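Local coordinates for protein Stk_08120 (Sulfolobus tokodaii str. 7, PDB 2EJX) that probably serves as a fatty acid carrier, a Bet v 1-like fold protein of a family specific to thermoacidophiles, at residues 21-24 with 28-31; 45-50 with 66-71; 53-58 with 112-117; 73-78 with 84-89. One frame throughout, in Å; residues are numbered along the deposited sequence.

Contact 1: residues 21-24 with 28-31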
loop_
_atom_site.group_PDB
_atom_site.type_symbol
_atom_site.label_atom_id
_atom_site.label_comp_id
_atom_site.label_asym_id
_atom_site.label_seq_id
_atom_site.Cartn_x
_atom_site.Cartn_y
_atom_site.Cartn_z
ATOM N N MET A 21 1.321 -11.505 0.856
ATOM C CA MET A 21 1.423 -10.931 -0.497
ATOM C C MET A 21 0.042 -10.794 -1.159
ATOM O O MET A 21 -0.259 -9.773 -1.808
ATOM C CB MET A 21 2.353 -11.787 -1.363
ATOM C CG MET A 21 3.834 -11.759 -0.984
ATOM S SD MET A 21 4.553 -10.086 -1.162
ATOM C CE MET A 21 4.547 -9.908 -2.922
ATOM N N THR A 22 -0.779 -11.830 -1.064
ATOM C CA THR A 22 -2.139 -11.775 -1.590
ATOM C C THR A 22 -2.981 -10.642 -0.996
ATOM O O THR A 22 -3.690 -9.952 -1.727
ATOM C CB THR A 22 -2.881 -13.149 -1.452
ATOM O OG1 THR A 22 -2.137 -14.148 -2.136
ATOM C CG2 THR A 22 -4.269 -13.091 -2.079
ATOM N N ILE A 23 -2.916 -10.451 0.331
ATOM C CA ILE A 23 -3.592 -9.348 0.976
ATOM C C ILE A 23 -3.062 -7.988 0.460
ATOM O O ILE A 23 -3.843 -7.093 0.189
ATOM C CB ILE A 23 -3.589 -9.512 2.546
ATOM C CG1 ILE A 23 -4.419 -10.748 2.906
ATOM C CG2 ILE A 23 -4.065 -8.248 3.317
ATOM C CD1 ILE A 23 -4.254 -11.184 4.412
ATOM N N PHE A 24 -1.771 -7.865 0.280
ATOM C CA PHE A 24 -1.196 -6.619 -0.234
ATOM C C PHE A 24 -1.664 -6.329 -1.675
ATOM O O PHE A 24 -1.738 -5.152 -2.069
ATOM C CB PHE A 24 0.342 -6.649 -0.129
ATOM C CG PHE A 24 0.860 -6.077 1.156
ATOM C CD1 PHE A 24 0.766 -4.706 1.398
ATOM C CD2 PHE A 24 1.433 -6.911 2.143
ATOM C CE1 PHE A 24 1.228 -4.150 2.594
ATOM C CE2 PHE A 24 1.921 -6.358 3.318
ATOM C CZ PHE A 24 1.810 -4.991 3.553
ATOM N N ALA A 28 -7.934 -2.372 -1.433
ATOM C CA ALA A 28 -8.753 -1.956 -0.301
ATOM C C ALA A 28 -7.982 -2.134 1.006
ATOM O O ALA A 28 -8.294 -1.521 2.013
ATOM C CB ALA A 28 -10.015 -2.784 -0.255
ATOM N N PHE A 29 -6.982 -2.999 0.979
ATOM C CA PHE A 29 -6.078 -3.129 2.125
ATOM C C PHE A 29 -4.970 -2.100 2.053
ATOM O O PHE A 29 -4.849 -1.184 2.921
ATOM C CB PHE A 29 -5.474 -4.556 2.208
ATOM C CG PHE A 29 -4.432 -4.709 3.297
ATOM C CD1 PHE A 29 -4.830 -4.823 4.660
ATOM C CD2 PHE A 29 -3.080 -4.721 3.001
ATOM C CE1 PHE A 29 -3.875 -4.930 5.695
ATOM C CE2 PHE A 29 -2.087 -4.832 4.035
ATOM C CZ PHE A 29 -2.483 -4.960 5.393
ATOM N N THR A 30 -4.222 -2.198 0.951
ATOM C CA THR A 30 -2.907 -1.571 0.802
ATOM C C THR A 30 -2.980 -0.041 0.760
ATOM O O THR A 30 -2.154 0.625 1.381
ATOM C CB THR A 30 -2.206 -2.136 -0.430
ATOM O OG1 THR A 30 -2.026 -3.553 -0.252
ATOM C CG2 THR A 30 -0.842 -1.474 -0.667
ATOM N N ILE A 31 -3.952 0.516 0.036
ATOM C CA ILE A 31 -4.011 1.969 -0.148
ATOM C C ILE A 31 -4.346 2.717 1.155
ATOM O O ILE A 31 -3.632 3.643 1.508
ATOM C CB ILE A 31 -4.936 2.383 -1.379
ATOM C CG1 ILE A 31 -4.457 1.706 -2.666
ATOM C CG2 ILE A 31 -5.000 3.864 -1.569
ATOM C CD1 ILE A 31 -3.089 2.068 -3.097
#

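Contact 2: residues 45-50 with 66-71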
loop_
_atom_site.group_PDB
_atom_site.type_symbol
_atom_site.label_atom_id
_atom_site.label_comp_id
_atom_site.label_asym_id
_atom_site.label_seq_id
_atom_site.Cartn_x
_atom_site.Cartn_y
_atom_site.Cartn_z
ATOM N N GLU A 45 -14.314 -3.702 -9.055
ATOM C CA GLU A 45 -13.569 -4.773 -9.713
ATOM C C GLU A 45 -12.286 -4.991 -8.893
ATOM O O GLU A 45 -11.723 -4.012 -8.377
ATOM C CB GLU A 45 -13.236 -4.290 -11.122
ATOM C CG GLU A 45 -13.183 -5.321 -12.244
ATOM C CD GLU A 45 -12.671 -4.692 -13.554
ATOM O OE1 GLU A 45 -13.421 -3.900 -14.180
ATOM O OE2 GLU A 45 -11.504 -4.973 -13.941
ATOM N N PRO A 46 -11.806 -6.263 -8.779
ATOM C CA PRO A 46 -10.791 -6.636 -7.747
ATOM C C PRO A 46 -9.396 -6.051 -7.974
ATOM O O PRO A 46 -8.551 -6.046 -7.053
ATOM C CB PRO A 46 -10.740 -8.170 -7.836
ATOM C CG PRO A 46 -11.122 -8.461 -9.290
ATOM C CD PRO A 46 -12.166 -7.411 -9.639
ATOM N N GLU A 47 -9.146 -5.573 -9.185
ATOM C CA GLU A 47 -7.846 -5.023 -9.489
ATOM C C GLU A 47 -7.855 -3.512 -9.728
ATOM O O GLU A 47 -6.850 -2.989 -10.154
ATOM C CB GLU A 47 -7.207 -5.760 -10.660
ATOM C CG GLU A 47 -7.083 -7.263 -10.406
ATOM C CD GLU A 47 -5.959 -7.898 -11.185
ATOM O OE1 GLU A 47 -6.090 -8.018 -12.423
ATOM O OE2 GLU A 47 -4.943 -8.289 -10.564
ATOM N N ILE A 48 -8.984 -2.842 -9.482
ATOM C CA ILE A 48 -9.085 -1.390 -9.689
ATOM C C ILE A 48 -9.545 -0.677 -8.442
ATOM O O ILE A 48 -10.376 -1.191 -7.702
ATOM C CB ILE A 48 -10.061 -1.017 -10.856
ATOM C CG1 ILE A 48 -9.831 -1.900 -12.065
ATOM C CG2 ILE A 48 -9.889 0.445 -11.251
ATOM C CD1 ILE A 48 -10.969 -1.839 -13.063
ATOM N N PHE A 49 -9.030 0.532 -8.210
ATOM C CA PHE A 49 -9.471 1.290 -7.083
ATOM C C PHE A 49 -9.519 2.778 -7.385
ATOM O O PHE A 49 -8.810 3.267 -8.262
ATOM C CB PHE A 49 -8.520 1.045 -5.896
ATOM C CG PHE A 49 -7.222 1.756 -6.026
ATOM C CD1 PHE A 49 -7.064 3.024 -5.448
ATOM C CD2 PHE A 49 -6.169 1.177 -6.722
ATOM C CE1 PHE A 49 -5.883 3.701 -5.553
ATOM C CE2 PHE A 49 -4.967 1.850 -6.849
ATOM C CZ PHE A 49 -4.827 3.119 -6.267
ATOM N N GLU A 50 -10.366 3.460 -6.638
ATOM C CA GLU A 50 -10.346 4.916 -6.536
ATOM C C GLU A 50 -10.376 5.259 -5.060
ATOM O O GLU A 50 -11.165 4.687 -4.275
ATOM C CB GLU A 50 -11.589 5.514 -7.220
ATOM C CG GLU A 50 -11.773 5.051 -8.640
ATOM C CD GLU A 50 -13.213 5.151 -9.135
ATOM O OE1 GLU A 50 -13.941 6.075 -8.703
ATOM O OE2 GLU A 50 -13.616 4.278 -9.950
ATOM N N VAL A 66 -3.925 -2.753 -10.056
ATOM C CA VAL A 66 -2.986 -3.692 -9.461
ATOM C C VAL A 66 -2.618 -4.766 -10.482
ATOM O O VAL A 66 -3.496 -5.307 -11.196
ATOM C CB VAL A 66 -3.623 -4.380 -8.239
ATOM C CG1 VAL A 66 -2.666 -5.429 -7.660
ATOM C CG2 VAL A 66 -4.038 -3.360 -7.195
ATOM N N TYR A 67 -1.322 -5.032 -10.593
ATOM C CA TYR A 67 -0.815 -6.073 -11.438
ATOM C C TYR A 67 -0.047 -7.029 -10.543
ATOM O O TYR A 67 0.791 -6.610 -9.730
ATOM C CB TYR A 67 0.097 -5.505 -12.513
ATOM C CG TYR A 67 -0.601 -4.478 -13.385
ATOM C CD1 TYR A 67 -1.279 -4.878 -14.552
ATOM C CD2 TYR A 67 -0.629 -3.118 -13.030
ATOM C CE1 TYR A 67 -1.938 -3.955 -15.364
ATOM C CE2 TYR A 67 -1.284 -2.172 -13.847
ATOM C CZ TYR A 67 -1.932 -2.611 -15.018
ATOM O OH TYR A 67 -2.607 -1.722 -15.832
ATOM N N LYS A 68 -0.391 -8.306 -10.669
ATOM C CA LYS A 68 0.263 -9.381 -9.944
ATOM C C LYS A 68 1.321 -10.073 -10.799
ATOM O O LYS A 68 1.105 -10.346 -11.993
ATOM C CB LYS A 68 -0.804 -10.369 -9.420
ATOM C CG LYS A 68 -1.910 -9.706 -8.594
ATOM C CD LYS A 68 -2.805 -10.743 -7.927
ATOM C CE LYS A 68 -4.050 -10.151 -7.233
ATOM N NZ LYS A 68 -5.242 -9.764 -8.042
ATOM N N GLY A 69 2.476 -10.349 -10.205
ATOM C CA GLY A 69 3.546 -11.041 -10.883
ATOM C C GLY A 69 4.125 -12.129 -10.017
ATOM O O GLY A 69 3.641 -12.394 -8.924
ATOM N N VAL A 70 5.168 -12.778 -10.502
ATOM C CA VAL A 70 5.872 -13.714 -9.667
ATOM C C VAL A 70 6.428 -12.906 -8.500
ATOM O O VAL A 70 7.186 -11.953 -8.673
ATOM C CB VAL A 70 6.945 -14.497 -10.449
ATOM C CG1 VAL A 70 7.759 -15.406 -9.532
ATOM C CG2 VAL A 70 6.256 -15.325 -11.536
ATOM N N ASP A 71 5.983 -13.259 -7.309
ATOM C CA ASP A 71 6.570 -12.692 -6.070
ATOM C C ASP A 71 6.520 -11.167 -5.998
ATOM O O ASP A 71 7.291 -10.527 -5.272
ATOM C CB ASP A 71 7.981 -13.250 -5.826
ATOM C CG ASP A 71 7.971 -14.713 -5.344
ATOM O OD1 ASP A 71 6.964 -15.197 -4.778
ATOM O OD2 ASP A 71 8.990 -15.398 -5.523
HETATM O O HOH W 1 -6.055 -7.316 -6.762
HETATM O O HOH W 2 -4.488 -5.758 -13.703
#

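Contact 3: residues 53-58 with 112-117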
loop_
_atom_site.group_PDB
_atom_site.type_symbol
_atom_site.label_atom_id
_atom_site.label_comp_id
_atom_site.label_asym_id
_atom_site.label_seq_id
_atom_site.Cartn_x
_atom_site.Cartn_y
_atom_site.Cartn_z
ATOM N N GLY A 53 -8.007 11.117 -0.229
ATOM C CA GLY A 53 -7.399 11.360 1.048
ATOM C C GLY A 53 -7.057 12.841 1.214
ATOM O O GLY A 53 -7.254 13.648 0.302
ATOM N N LYS A 54 -6.496 13.151 2.375
ATOM C CA LYS A 54 -5.979 14.493 2.679
ATOM C C LYS A 54 -4.774 14.422 3.625
ATOM O O LYS A 54 -4.724 13.581 4.535
ATOM C CB LYS A 54 -7.088 15.348 3.268
ATOM C CG LYS A 54 -6.692 16.789 3.631
ATOM C CD LYS A 54 -7.872 17.575 4.102
ATOM C CE LYS A 54 -7.547 19.067 4.082
ATOM N NZ LYS A 54 -8.776 19.851 4.396
ATOM N N PHE A 55 -3.793 15.301 3.406
ATOM C CA PHE A 55 -2.727 15.520 4.382
ATOM C C PHE A 55 -2.382 17.007 4.321
ATOM O O PHE A 55 -2.435 17.616 3.239
ATOM C CB PHE A 55 -1.499 14.651 4.139
ATOM C CG PHE A 55 -0.849 14.886 2.819
ATOM C CD1 PHE A 55 0.245 15.729 2.710
ATOM C CD2 PHE A 55 -1.352 14.291 1.668
ATOM C CE1 PHE A 55 0.830 15.974 1.474
ATOM C CE2 PHE A 55 -0.763 14.527 0.419
ATOM C CZ PHE A 55 0.317 15.376 0.323
ATOM N N LEU A 56 -2.074 17.576 5.477
ATOM C CA LEU A 56 -1.973 19.027 5.613
ATOM C C LEU A 56 -3.232 19.664 4.989
ATOM O O LEU A 56 -4.338 19.159 5.211
ATOM C CB LEU A 56 -0.679 19.542 4.960
ATOM C CG LEU A 56 0.646 18.974 5.529
ATOM C CD1 LEU A 56 1.766 19.350 4.593
ATOM C CD2 LEU A 56 0.939 19.467 6.917
ATOM N N ALA A 57 -3.074 20.735 4.207
ATOM C CA ALA A 57 -4.223 21.373 3.551
ATOM C C ALA A 57 -4.640 20.735 2.225
ATOM O O ALA A 57 -5.565 21.223 1.564
ATOM C CB ALA A 57 -3.983 22.882 3.368
ATOM N N PHE A 58 -4.012 19.617 1.864
ATOM C CA PHE A 58 -4.142 19.086 0.527
ATOM C C PHE A 58 -4.977 17.826 0.387
ATOM O O PHE A 58 -4.493 16.753 0.672
ATOM C CB PHE A 58 -2.749 18.834 -0.027
ATOM C CG PHE A 58 -1.849 20.015 0.162
ATOM C CD1 PHE A 58 -2.103 21.186 -0.533
ATOM C CD2 PHE A 58 -0.795 19.968 1.058
ATOM C CE1 PHE A 58 -1.288 22.316 -0.335
ATOM C CE2 PHE A 58 0.031 21.097 1.269
ATOM C CZ PHE A 58 -0.232 22.253 0.568
ATOM N N LYS A 112 5.819 12.543 2.440
ATOM C CA LYS A 112 6.790 11.571 2.972
ATOM C C LYS A 112 6.634 11.175 4.447
ATOM O O LYS A 112 6.579 9.970 4.725
ATOM C CB LYS A 112 8.263 11.912 2.671
ATOM C CG LYS A 112 9.146 10.667 2.867
ATOM C CD LYS A 112 10.589 10.914 2.461
ATOM C CE LYS A 112 11.403 9.633 2.599
ATOM N NZ LYS A 112 12.867 9.953 2.582
ATOM N N PRO A 113 6.567 12.149 5.388
ATOM C CA PRO A 113 6.444 11.665 6.768
ATOM C C PRO A 113 5.153 10.882 7.061
ATOM O O PRO A 113 5.151 10.086 7.986
ATOM C CB PRO A 113 6.463 12.934 7.611
ATOM C CG PRO A 113 6.145 14.030 6.678
ATOM C CD PRO A 113 6.607 13.630 5.340
ATOM N N TYR A 114 4.083 11.137 6.315
ATOM C CA TYR A 114 2.804 10.410 6.480
ATOM C C TYR A 114 2.952 8.984 5.962
ATOM O O TYR A 114 2.602 8.005 6.630
ATOM C CB TYR A 114 1.693 11.148 5.712
ATOM C CG TYR A 114 1.464 12.509 6.290
ATOM C CD1 TYR A 114 0.638 12.671 7.399
ATOM C CD2 TYR A 114 2.125 13.629 5.770
ATOM C CE1 TYR A 114 0.438 13.922 7.957
ATOM C CE2 TYR A 114 1.954 14.878 6.318
ATOM C CZ TYR A 114 1.090 15.028 7.407
ATOM O OH TYR A 114 0.929 16.272 7.973
ATOM N N VAL A 115 3.567 8.853 4.802
ATOM C CA VAL A 115 3.833 7.525 4.248
ATOM C C VAL A 115 4.817 6.743 5.105
ATOM O O VAL A 115 4.594 5.562 5.358
ATOM C CB VAL A 115 4.356 7.605 2.796
ATOM C CG1 VAL A 115 4.863 6.246 2.311
ATOM C CG2 VAL A 115 3.209 8.076 1.886
ATOM N N SER A 116 5.910 7.382 5.534
ATOM C CA SER A 116 6.880 6.681 6.399
ATOM C C SER A 116 6.263 6.293 7.740
ATOM O O SER A 116 6.541 5.212 8.254
ATOM C CB SER A 116 8.188 7.459 6.598
ATOM O OG SER A 116 7.883 8.698 7.195
ATOM N N SER A 117 5.412 7.135 8.309
ATOM C CA SER A 117 4.754 6.749 9.569
ATOM C C SER A 117 3.856 5.501 9.354
ATOM O O SER A 117 3.749 4.588 10.213
ATOM C CB SER A 117 3.947 7.937 10.122
ATOM O OG SER A 117 3.117 7.486 11.190
HETATM O O HOH W 3 -2.467 16.146 7.920
#

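Contact 4: residues 73-78 with 84-89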
loop_
_atom_site.group_PDB
_atom_site.type_symbol
_atom_site.label_atom_id
_atom_site.label_comp_id
_atom_site.label_asym_id
_atom_site.label_seq_id
_atom_site.Cartn_x
_atom_site.Cartn_y
_atom_site.Cartn_z
ATOM N N VAL A 73 3.766 -7.493 -6.369
ATOM C CA VAL A 73 2.497 -6.802 -6.586
ATOM C C VAL A 73 2.894 -5.382 -7.014
ATOM O O VAL A 73 3.671 -4.749 -6.345
ATOM C CB VAL A 73 1.670 -6.699 -5.292
ATOM C CG1 VAL A 73 0.396 -5.928 -5.547
ATOM C CG2 VAL A 73 1.320 -8.090 -4.725
ATOM N N ARG A 74 2.343 -4.890 -8.121
ATOM C CA ARG A 74 2.710 -3.588 -8.638
ATOM C C ARG A 74 1.411 -2.799 -8.782
ATOM O O ARG A 74 0.493 -3.229 -9.473
ATOM C CB ARG A 74 3.406 -3.805 -9.991
ATOM C CG ARG A 74 4.291 -2.702 -10.444
ATOM C CD ARG A 74 5.061 -3.069 -11.733
ATOM N NE ARG A 74 6.104 -4.071 -11.451
ATOM C CZ ARG A 74 7.171 -4.302 -12.225
ATOM N NH1 ARG A 74 7.365 -3.585 -13.331
ATOM N NH2 ARG A 74 8.063 -5.235 -11.885
ATOM N N ILE A 75 1.292 -1.676 -8.087
ATOM C CA ILE A 75 0.066 -0.858 -8.132
ATOM C C ILE A 75 0.420 0.442 -8.848
ATOM O O ILE A 75 1.215 1.250 -8.352
ATOM C CB ILE A 75 -0.513 -0.584 -6.730
ATOM C CG1 ILE A 75 -0.771 -1.919 -6.007
ATOM C CG2 ILE A 75 -1.817 0.228 -6.817
ATOM C CD1 ILE A 75 -1.478 -1.834 -4.648
ATOM N N ILE A 76 -0.141 0.613 -10.036
ATOM C CA ILE A 76 0.115 1.822 -10.835
ATOM C C ILE A 76 -1.010 2.809 -10.591
ATOM O O ILE A 76 -2.183 2.459 -10.683
ATOM C CB ILE A 76 0.245 1.434 -12.312
ATOM C CG1 ILE A 76 1.401 0.431 -12.426
ATOM C CG2 ILE A 76 0.486 2.661 -13.170
ATOM C CD1 ILE A 76 1.704 -0.057 -13.842
ATOM N N TYR A 77 -0.676 4.049 -10.222
ATOM C CA TYR A 77 -1.737 4.977 -9.859
ATOM C C TYR A 77 -1.519 6.373 -10.467
ATOM O O TYR A 77 -0.387 6.702 -10.835
ATOM C CB TYR A 77 -1.858 5.095 -8.342
ATOM C CG TYR A 77 -0.630 5.700 -7.690
ATOM C CD1 TYR A 77 -0.495 7.094 -7.566
ATOM C CD2 TYR A 77 0.422 4.877 -7.202
ATOM C CE1 TYR A 77 0.634 7.662 -6.964
ATOM C CE2 TYR A 77 1.546 5.452 -6.605
ATOM C CZ TYR A 77 1.629 6.835 -6.509
ATOM O OH TYR A 77 2.725 7.368 -5.925
ATOM N N ASP A 78 -2.609 7.142 -10.562
ATOM C CA ASP A 78 -2.587 8.574 -10.937
ATOM C C ASP A 78 -3.413 9.382 -9.996
ATOM O O ASP A 78 -4.436 8.943 -9.540
ATOM C CB ASP A 78 -3.096 8.802 -12.389
ATOM C CG ASP A 78 -4.545 8.330 -12.616
ATOM O OD1 ASP A 78 -4.715 7.166 -13.072
ATOM O OD2 ASP A 78 -5.513 9.104 -12.359
ATOM N N GLY A 84 2.412 7.536 -9.974
ATOM C CA GLY A 84 3.458 6.718 -9.435
ATOM C C GLY A 84 3.196 5.239 -9.480
ATOM O O GLY A 84 2.227 4.807 -10.094
ATOM N N ILE A 85 4.108 4.482 -8.858
ATOM C CA ILE A 85 3.944 3.024 -8.688
ATOM C C ILE A 85 4.260 2.632 -7.243
ATOM O O ILE A 85 5.256 3.085 -6.662
ATOM C CB ILE A 85 4.886 2.215 -9.666
ATOM C CG1 ILE A 85 4.628 2.672 -11.113
ATOM C CG2 ILE A 85 4.585 0.755 -9.597
ATOM C CD1 ILE A 85 5.510 2.067 -12.170
ATOM N N LEU A 86 3.411 1.781 -6.678
ATOM C CA LEU A 86 3.702 1.138 -5.390
ATOM C C LEU A 86 4.046 -0.321 -5.635
ATOM O O LEU A 86 3.246 -1.069 -6.215
ATOM C CB LEU A 86 2.494 1.249 -4.458
ATOM C CG LEU A 86 2.574 0.645 -3.044
ATOM C CD1 LEU A 86 3.596 1.342 -2.280
ATOM C CD2 LEU A 86 1.228 0.884 -2.391
ATOM N N TYR A 87 5.224 -0.729 -5.183
ATOM C CA TYR A 87 5.630 -2.121 -5.296
ATOM C C TYR A 87 5.598 -2.817 -3.953
ATOM O O TYR A 87 6.037 -2.258 -2.964
ATOM C CB TYR A 87 7.070 -2.219 -5.761
ATOM C CG TYR A 87 7.355 -1.470 -7.032
ATOM C CD1 TYR A 87 7.316 -2.124 -8.253
ATOM C CD2 TYR A 87 7.653 -0.098 -7.005
ATOM C CE1 TYR A 87 7.577 -1.440 -9.428
ATOM C CE2 TYR A 87 7.922 0.592 -8.182
ATOM C CZ TYR A 87 7.873 -0.091 -9.391
ATOM O OH TYR A 87 8.137 0.567 -10.597
ATOM N N ILE A 88 5.122 -4.064 -3.959
ATOM C CA ILE A 88 5.313 -4.972 -2.833
ATOM C C ILE A 88 6.043 -6.246 -3.339
ATOM O O ILE A 88 5.526 -6.962 -4.204
ATOM C CB ILE A 88 3.977 -5.267 -2.071
ATOM C CG1 ILE A 88 3.226 -3.954 -1.704
ATOM C CG2 ILE A 88 4.284 -6.080 -0.766
ATOM C CD1 ILE A 88 2.103 -3.516 -2.706
ATOM N N ARG A 89 7.273 -6.487 -2.848
ATOM C CA ARG A 89 8.116 -7.553 -3.384
ATOM C C ARG A 89 8.456 -8.552 -2.287
ATOM O O ARG A 89 8.911 -8.156 -1.232
ATOM C CB ARG A 89 9.407 -7.009 -3.994
ATOM C CG ARG A 89 9.202 -5.957 -5.097
ATOM C CD ARG A 89 10.569 -5.409 -5.568
ATOM N NE ARG A 89 10.402 -4.462 -6.684
ATOM C CZ ARG A 89 11.146 -3.374 -6.882
ATOM N NH1 ARG A 89 12.161 -3.080 -6.070
ATOM N NH2 ARG A 89 10.886 -2.592 -7.924
#

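Contact 1: residues 21-24 with 28-31
Phe24 at the end of helix 17-24 and Thr30 in helix 27-34 bring the two backbones to a CA-CA distance of 5.4 Å, across the short turn that joins these consecutive helices. The contact is carried by Phe29, whose ring meets Ile23 with a face and Phe24 with its edge. With CG anti to the backbone N (chi1 175°), Phe29 reaches back toward the preceding helix, and the CG2 methyl of Ile23 settles over the middle of one ring face, 3.6 Å from the Phe29 centroid. The pair with Phe24 is T-shaped: the planes stand at 83°, and Phe29 CE2 lies 3.7 Å from Phe24 CE1, over the face of the Phe24 ring but displaced toward its rim. Thr30 adds the polar element. Its hydroxyl OG1 donates to the backbone carbonyl O of Phe24, giving a buried acceptor near the end of helix 17-24 a side-chain partner; the modelled separation is very short, so its exact length is doubtful. Thr30 OG1 also lies 3.4 Å from Phe24 CD1. All four touching residues are buried. Phe29 continues onto Ile129 and Glu133 of the long helix 105-137, Phe24 rests on Ile88, Leu96 and Ile98 of the sheet as well as on Leu122 of that helix, and Thr30 packs on Leu86 of strand 82-92.

Contact 2: residues 45-50 with 66-71
Glu47 meets strand 58-69 through both its backbone and its carboxylate. The backbone bond runs from Val66 N to Glu47 O, 2.9 Å long with an N-H...O angle of 160°, and it lies where the type I turn Glu45-Ile48 leads into strand 48-55. That turn is closed by a bond from Ile48 N to Glu45 O.

Glu47 OE2 forms a salt bridge with Lys68 NZ at 2.9 Å, the ammonium approaching from above the carboxylate plane, 37° out of it. Both side chains help to close the distance: Glu47 extends beyond CG, whereas Lys68 runs straight as far as CE and then bends at its last torsion (chi4 79°), which turns NZ back to the acid.

Two waters tie the polar groups together. One donates to Pro46 O and accepts from Lys68 NZ, giving the ammonium a second partner on the turn. The other donates to Val66 O at 2.7 Å and to Glu47 OE1 at 3.1 Å, so each carboxylate oxygen has its own link to strand 58-69. Apolar contact is slight across this pair; Val66 packs instead on Val73 and Ile75 of the next strand. A backbone bond reinforced by an ion pair and waters closes the open end of the beta hairpin 48-55/58-69, part of the curved antiparallel sheet of the Bet v 1-like fold.

Contact 3: residues 53-58 with 112-117
Tyr114 lays one face of its ring over the CB of Phe55, where the long C-terminal helix of the Bet v 1-like fold meets the tip of the hairpin formed by strands 48-55 and 58-69. Phe55 CB stands 4.0 Å from the Tyr114 centroid and only 7° off the ring normal, a CH-pi contact centred on the ring. The two aromatic rings are inclined at 47°, with centroids 5.7 Å apart and Phe55 CD1 approaching Tyr114 CE2 at 4.1 Å. Phe55 holds CG between its backbone N and carbonyl carbon (chi1 61°); this swings the phenyl group off to one flank and leaves the methylene to cover the middle of the tyrosine.

Leu56 joins in at the phenol end, where its CD2 and CG lie across the hydroxyl of the tyrosine. It occupies the first central position of the type II' turn Phe55-Phe58, which is closed by backbone bonds in both directions between Phe55 and Phe58. No direct hydrogen bond spans the two segments, and the interface is small, 137 Å² in all. Pro36 touches both Phe55 and Tyr114, while Leu110, earlier in the same helix, touches Phe55 and Leu56. A polar link across the segments passes through a water that accepts from Leu56 N at 2.9 Å and makes a weak, longer contact with Tyr114 OH, the same phenol oxygen that Leu56 CD2 approaches to 3.4 Å.

Contact 4: residues 73-78 with 84-89
The Tyr77 ring lies with one face over the backbone of Gly84, whose CA is 3.8 Å from the ring centroid in a CH-pi contact. Leu86 N lies at the edge of the same ring, near its plane, and Phe35 forms an edge-to-face pair with it. Tyr77 holds CG between backbone N and carbonyl carbon (chi1 65°), folding the phenol across the neighbouring strand, where glycine has no side chain to obstruct it; the phenol OH is hydrogen-bonded to His102 ND1. On the opposite side of the sheet, the Tyr87 ring is sandwiched, with Ile85 CG2 over one face and Arg89 NH2 over the other, both offset toward the rim. The Arg74 chain runs alongside Tyr87, with NE at the ring edge: Arg74 NE comes 3.6 Å from Tyr87 CE1, which lies over a face of the guanidinium, the two planes being 66° apart. Glu72 forms a salt bridge with that NE.

The strands that carry these groups run antiparallel; the axes of segments 73-78 and 84-89 approach to 4.6 Å, at 163° between their directions. Reciprocal N-H...O bonds link the hydrogen-bonded pairs Val73-Ile88, Ile75-Leu86 and Tyr77-Gly84, the last slightly longer, at 3.0 Å for both Tyr77 N to Gly84 O and Gly84 N to Tyr77 O. On the side that also bears Tyr77, Val73, Ile75, Leu86 and Ile88 make an apolar surface covered by helices 17-24 and 27-34 through Met21, Phe24, Thr30 and Ile34, while strands 58-69 and 95-102 flank the hairpin within the sheet.

How the contacts relate
Contacts 1 and 4 belong to the core: the helix pair of contact 1 covers the apolar side of the hairpin in contact 4. Contact 2 continues the same sheet, since strands 58-69 and 72-79 are neighbours and Phe49 packs on Ile75, but it lies nearer the surface and relies on charge and water where contact 4 uses regular backbone pairing. Contact 3 shares strand 48-55 with contact 2, yet the two are about 23 Å apart between centres, on opposite sides of the chain's centre. Its small, partly exposed aromatic interface joins sheet to helix without a direct hydrogen bond.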